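Local coordinates for protein gluconate kinase (Lactobacillus acidophilus, PDB 3GBT) that probably phosphorylates gluconate with ATP, as a member of the FGGY family of carbohydrate kinases, at residues A73-S78 / L432-L437; S243-N248 / Q446-I451. All coordinates share one frame; numbering follows the deposited sequence.

Interaction 1 (A73-S78 / L432-L437); sequences AISWSS and LAAMFL
The hydroxyl of S75 donates a hydrogen bond to the backbone carbonyl of A434, with OG 2.7 Å from O. This bond joins strand 70-78 of the FGGY N-terminal region to helix 429-441 of the C-terminal region. It lies in the buried core of an actin-like (ASKHA) kinase fold. OG stands anti to the backbone N of S75 (chi1 -171°). From there it meets the carbonyl oxygen from above the carbonyl plane, 43° out of it. The C=O...OG angle is 113°, a steep approach well away from the line of the C=O bond.

Small side chains let the two elements come close. The CA atoms of S75 and A434 are 5.3 Å apart, and the axes of 73-78 and 432-437 approach to 7.0 Å. The strand runs inside a sheet, between strands 4-11 and 232-238. W76 points its side chain to the other face, where helix 157-166 packs on it. L242 of helix 239-245 touches both S77 and L437, so a second helix borders the contact.

The methyl of A434 lies over the strand backbone: CB is 4.1 Å from W76 N and 3.7 Å from S75 OG.

Interaction 2 (S243-N248 / Q446-I451); sequences STIGVN and QDLSEI
The backbone carbonyl oxygen of I245, in the last turn of helix 239-245, is covered by the side chain of I451. I451 CD1 lies 3.5 Å from I245 O, and I451 CG2 lies 3.6 Å from it. The same oxygen accepts the backbone NH of N248. No hydrogen bond crosses between 243-248 and 446-451, so the contact is packing alone.

Two apolar pairs carry it. I245 crosses I451 and L448 at about a right angle in each case. Its CG1 branch sits between the backbone N and the carbonyl carbon (chi1 74°) and meets I451 CD1 at 4.1 Å. Its CG2 methyl is the branch that meets L448 CD1, at 4.0 Å. N248 adds a polar atom at the border: OD1 lies 3.7 Å from I451 CG2. The side chains of N248 and I451 run past each other in opposite directions.

The 446-451 segment has its own bracing. D447 OD2 accepts S449 N and S449 OG from opposite faces of its carboxylate plane. E450 turns back, and its two carboxylate oxygens take the backbone NH groups of Q446 and D447. E450 OE1 has a further partner in N445.

N248 has a positive phi of 67° and is the C-prime residue. Its NH goes to I245 O, and the NH of A249 goes to T244 O. These bonds end helix 239-245 in a Schellman motif, facing a 3-10 turn that D447 opens with an Asx turn.

How the interactions relate
From the N terminus the segments come in the order 73-78, 243-248, 432-437, 446-451. Interaction 1 closes a loop of 353 residues, and interaction 2 one of 197. The two loops cross: 243-248 falls within the first, and 446-451 follows its end. Their centres are 12 Å apart, and they meet directly. A433 CB touches I245 CG1 at 3.5 Å, and the F436 ring packs on I451 and L448. Helix 429-441 thus lies between strand 70-78 and the 446-451 loop, with the end of helix 239-245 beside it. Together the contacts tie parts of the N-terminal family region to helix 429-441 and the loop after it.

Interaction 1 (A73-S78 / L432-L437)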
# COMPACT_ATOMS: atom_id res chain seq x y z
N ALA A 73 -24.76 -1.08 -3.04
CA ALA A 73 -23.58 -0.39 -3.56
C ALA A 73 -22.42 -1.34 -3.78
O ALA A 73 -22.29 -2.37 -3.12
CB ALA A 73 -23.16 0.73 -2.62
N ILE A 74 -21.56 -0.97 -4.72
CA ILE A 74 -20.30 -1.65 -4.95
C ILE A 74 -19.22 -0.60 -4.73
O ILE A 74 -19.21 0.44 -5.39
CB ILE A 74 -20.22 -2.17 -6.39
CG1 ILE A 74 -21.44 -3.04 -6.69
CG2 ILE A 74 -18.92 -2.95 -6.62
CD1 ILE A 74 -21.42 -3.68 -8.06
N SER A 75 -18.32 -0.86 -3.77
CA SER A 75 -17.28 0.10 -3.42
C SER A 75 -15.88 -0.43 -3.72
O SER A 75 -15.67 -1.63 -3.84
CB SER A 75 -17.39 0.52 -1.97
OG SER A 75 -16.50 1.59 -1.71
N TRP A 76 -14.91 0.48 -3.81
CA TRP A 76 -13.64 0.12 -4.44
C TRP A 76 -12.40 0.47 -3.65
O TRP A 76 -12.19 1.62 -3.26
CB TRP A 76 -13.55 0.73 -5.84
CG TRP A 76 -14.66 0.26 -6.71
CD1 TRP A 76 -15.86 0.87 -6.90
CD2 TRP A 76 -14.69 -0.94 -7.49
NE1 TRP A 76 -16.62 0.13 -7.77
CE2 TRP A 76 -15.93 -0.99 -8.14
CE3 TRP A 76 -13.77 -1.98 -7.71
CZ2 TRP A 76 -16.29 -2.02 -9.00
CZ3 TRP A 76 -14.13 -3.01 -8.57
CH2 TRP A 76 -15.38 -3.02 -9.20
N SER A 77 -11.57 -0.54 -3.45
CA SER A 77 -10.24 -0.35 -2.92
C SER A 77 -9.31 -0.84 -4.01
O SER A 77 -9.57 -1.86 -4.63
CB SER A 77 -10.03 -1.17 -1.66
OG SER A 77 -8.71 -1.04 -1.21
N SER A 78 -8.23 -0.11 -4.26
CA SER A 78 -7.41 -0.41 -5.41
C SER A 78 -5.93 -0.17 -5.19
O SER A 78 -5.53 0.75 -4.48
CB SER A 78 -7.87 0.42 -6.63
OG SER A 78 -6.93 0.33 -7.69
N LEU A 432 -13.29 -3.72 3.82
CA LEU A 432 -14.05 -3.26 4.95
C LEU A 432 -14.22 -1.76 4.91
O LEU A 432 -15.31 -1.28 4.97
CB LEU A 432 -13.42 -3.74 6.24
CG LEU A 432 -13.34 -3.10 7.62
CD1 LEU A 432 -13.95 -1.81 7.82
CD2 LEU A 432 -13.63 -4.03 8.71
N ALA A 433 -13.14 -1.03 4.76
CA ALA A 433 -13.20 0.40 4.66
C ALA A 433 -13.89 0.86 3.40
O ALA A 433 -14.47 1.89 3.37
CB ALA A 433 -11.82 0.99 4.76
N ALA A 434 -13.83 0.05 2.35
CA ALA A 434 -14.55 0.35 1.12
C ALA A 434 -16.04 0.24 1.39
O ALA A 434 -16.85 1.06 0.95
CB ALA A 434 -14.14 -0.61 0.02
N MSE A 435 -16.39 -0.81 2.12
CA MSE A 435 -17.75 -1.08 2.49
C MSE A 435 -18.22 0.08 3.35
O MSE A 435 -19.37 0.53 3.26
CB MSE A 435 -17.80 -2.41 3.25
CG MSE A 435 -19.14 -2.76 3.85
SE MSE A 435 -19.35 -1.96 5.61
CE MSE A 435 -18.17 -3.16 6.62
N PHE A 436 -17.32 0.59 4.18
CA PHE A 436 -17.68 1.69 5.06
C PHE A 436 -18.00 2.97 4.27
O PHE A 436 -18.93 3.70 4.61
CB PHE A 436 -16.60 1.95 6.10
CG PHE A 436 -16.92 3.08 7.03
CD1 PHE A 436 -17.86 2.92 8.04
CD2 PHE A 436 -16.30 4.31 6.89
CE1 PHE A 436 -18.15 3.96 8.90
CE2 PHE A 436 -16.59 5.36 7.74
CZ PHE A 436 -17.52 5.18 8.75
N LEU A 437 -17.20 3.23 3.23
CA LEU A 437 -17.42 4.36 2.34
C LEU A 437 -18.84 4.32 1.79
O LEU A 437 -19.51 5.35 1.71
CB LEU A 437 -16.44 4.30 1.18
CG LEU A 437 -15.25 5.25 1.21
CD1 LEU A 437 -14.79 5.54 2.62
CD2 LEU A 437 -14.12 4.70 0.33

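Interaction 2 (S243-N248 / Q446-I451)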
# COMPACT_ATOMS: atom_id res chain seq x y z
N SER A 243 -6.76 0.69 3.83
CA SER A 243 -6.20 -0.26 4.76
C SER A 243 -5.90 0.41 6.09
O SER A 243 -5.94 -0.24 7.14
CB SER A 243 -4.94 -0.91 4.18
OG SER A 243 -5.31 -1.86 3.18
N THR A 244 -5.60 1.70 6.06
CA THR A 244 -5.31 2.44 7.28
C THR A 244 -6.60 2.76 8.05
O THR A 244 -6.70 2.46 9.25
CB THR A 244 -4.57 3.74 6.98
OG1 THR A 244 -3.39 3.45 6.23
CG2 THR A 244 -4.21 4.46 8.27
N ILE A 245 -7.58 3.35 7.38
CA ILE A 245 -8.86 3.57 8.06
C ILE A 245 -9.57 2.25 8.36
O ILE A 245 -10.35 2.17 9.30
CB ILE A 245 -9.79 4.55 7.31
CG1 ILE A 245 -10.40 3.90 6.08
CG2 ILE A 245 -9.03 5.81 6.94
CD1 ILE A 245 -11.45 4.76 5.36
N GLY A 246 -9.28 1.20 7.60
CA GLY A 246 -9.87 -0.10 7.84
C GLY A 246 -9.35 -0.85 9.07
O GLY A 246 -9.91 -1.89 9.46
N VAL A 247 -8.27 -0.36 9.66
CA VAL A 247 -7.78 -0.92 10.93
C VAL A 247 -8.02 0.11 12.04
O VAL A 247 -7.48 0.03 13.15
CB VAL A 247 -6.29 -1.38 10.86
CG1 VAL A 247 -6.08 -2.36 9.71
CG2 VAL A 247 -5.34 -0.19 10.74
N ASN A 248 -8.88 1.08 11.71
CA ASN A 248 -9.29 2.12 12.63
C ASN A 248 -8.16 3.09 13.02
O ASN A 248 -8.20 3.72 14.07
CB ASN A 248 -9.94 1.52 13.87
CG ASN A 248 -10.85 2.51 14.57
OD1 ASN A 248 -11.32 3.48 13.96
ND2 ASN A 248 -11.10 2.28 15.86
N GLN A 446 -22.03 8.50 9.41
CA GLN A 446 -21.62 9.88 9.16
C GLN A 446 -20.11 10.06 9.29
O GLN A 446 -19.40 10.11 8.29
CB GLN A 446 -22.38 10.84 10.08
CG GLN A 446 -22.45 12.27 9.57
CD GLN A 446 -23.40 13.13 10.39
OE1 GLN A 446 -22.98 14.07 11.07
NE2 GLN A 446 -24.70 12.81 10.34
N ASP A 447 -19.62 10.16 10.52
CA ASP A 447 -18.21 10.45 10.75
C ASP A 447 -17.33 9.20 10.56
O ASP A 447 -17.78 8.07 10.77
CB ASP A 447 -17.99 11.03 12.16
CG ASP A 447 -16.68 11.83 12.26
OD1 ASP A 447 -16.71 13.04 11.94
OD2 ASP A 447 -15.64 11.26 12.68
N LEU A 448 -16.08 9.44 10.16
CA LEU A 448 -15.11 8.37 9.95
C LEU A 448 -14.91 7.55 11.23
O LEU A 448 -14.74 6.34 11.19
CB LEU A 448 -13.78 8.98 9.52
CG LEU A 448 -12.97 8.22 8.48
CD1 LEU A 448 -11.49 8.49 8.69
CD2 LEU A 448 -13.27 6.73 8.55
N SER A 449 -14.92 8.23 12.37
CA SER A 449 -14.74 7.57 13.65
C SER A 449 -15.68 6.38 13.80
O SER A 449 -15.39 5.42 14.51
CB SER A 449 -14.98 8.56 14.78
OG SER A 449 -16.21 9.24 14.57
N GLU A 450 -16.81 6.43 13.13
CA GLU A 450 -17.78 5.35 13.26
C GLU A 450 -17.28 4.04 12.67
O GLU A 450 -17.84 2.99 12.97
CB GLU A 450 -19.11 5.77 12.64
CG GLU A 450 -19.85 6.81 13.45
CD GLU A 450 -20.81 7.65 12.62
OE1 GLU A 450 -21.51 7.07 11.76
OE2 GLU A 450 -20.85 8.88 12.83
N ILE A 451 -16.23 4.09 11.85
CA ILE A 451 -15.65 2.87 11.28
C ILE A 451 -15.08 1.94 12.36
O ILE A 451 -14.91 0.75 12.15
CB ILE A 451 -14.58 3.16 10.19
CG1 ILE A 451 -14.35 1.94 9.30
CG2 ILE A 451 -13.26 3.62 10.81
CD1 ILE A 451 -13.63 2.26 7.98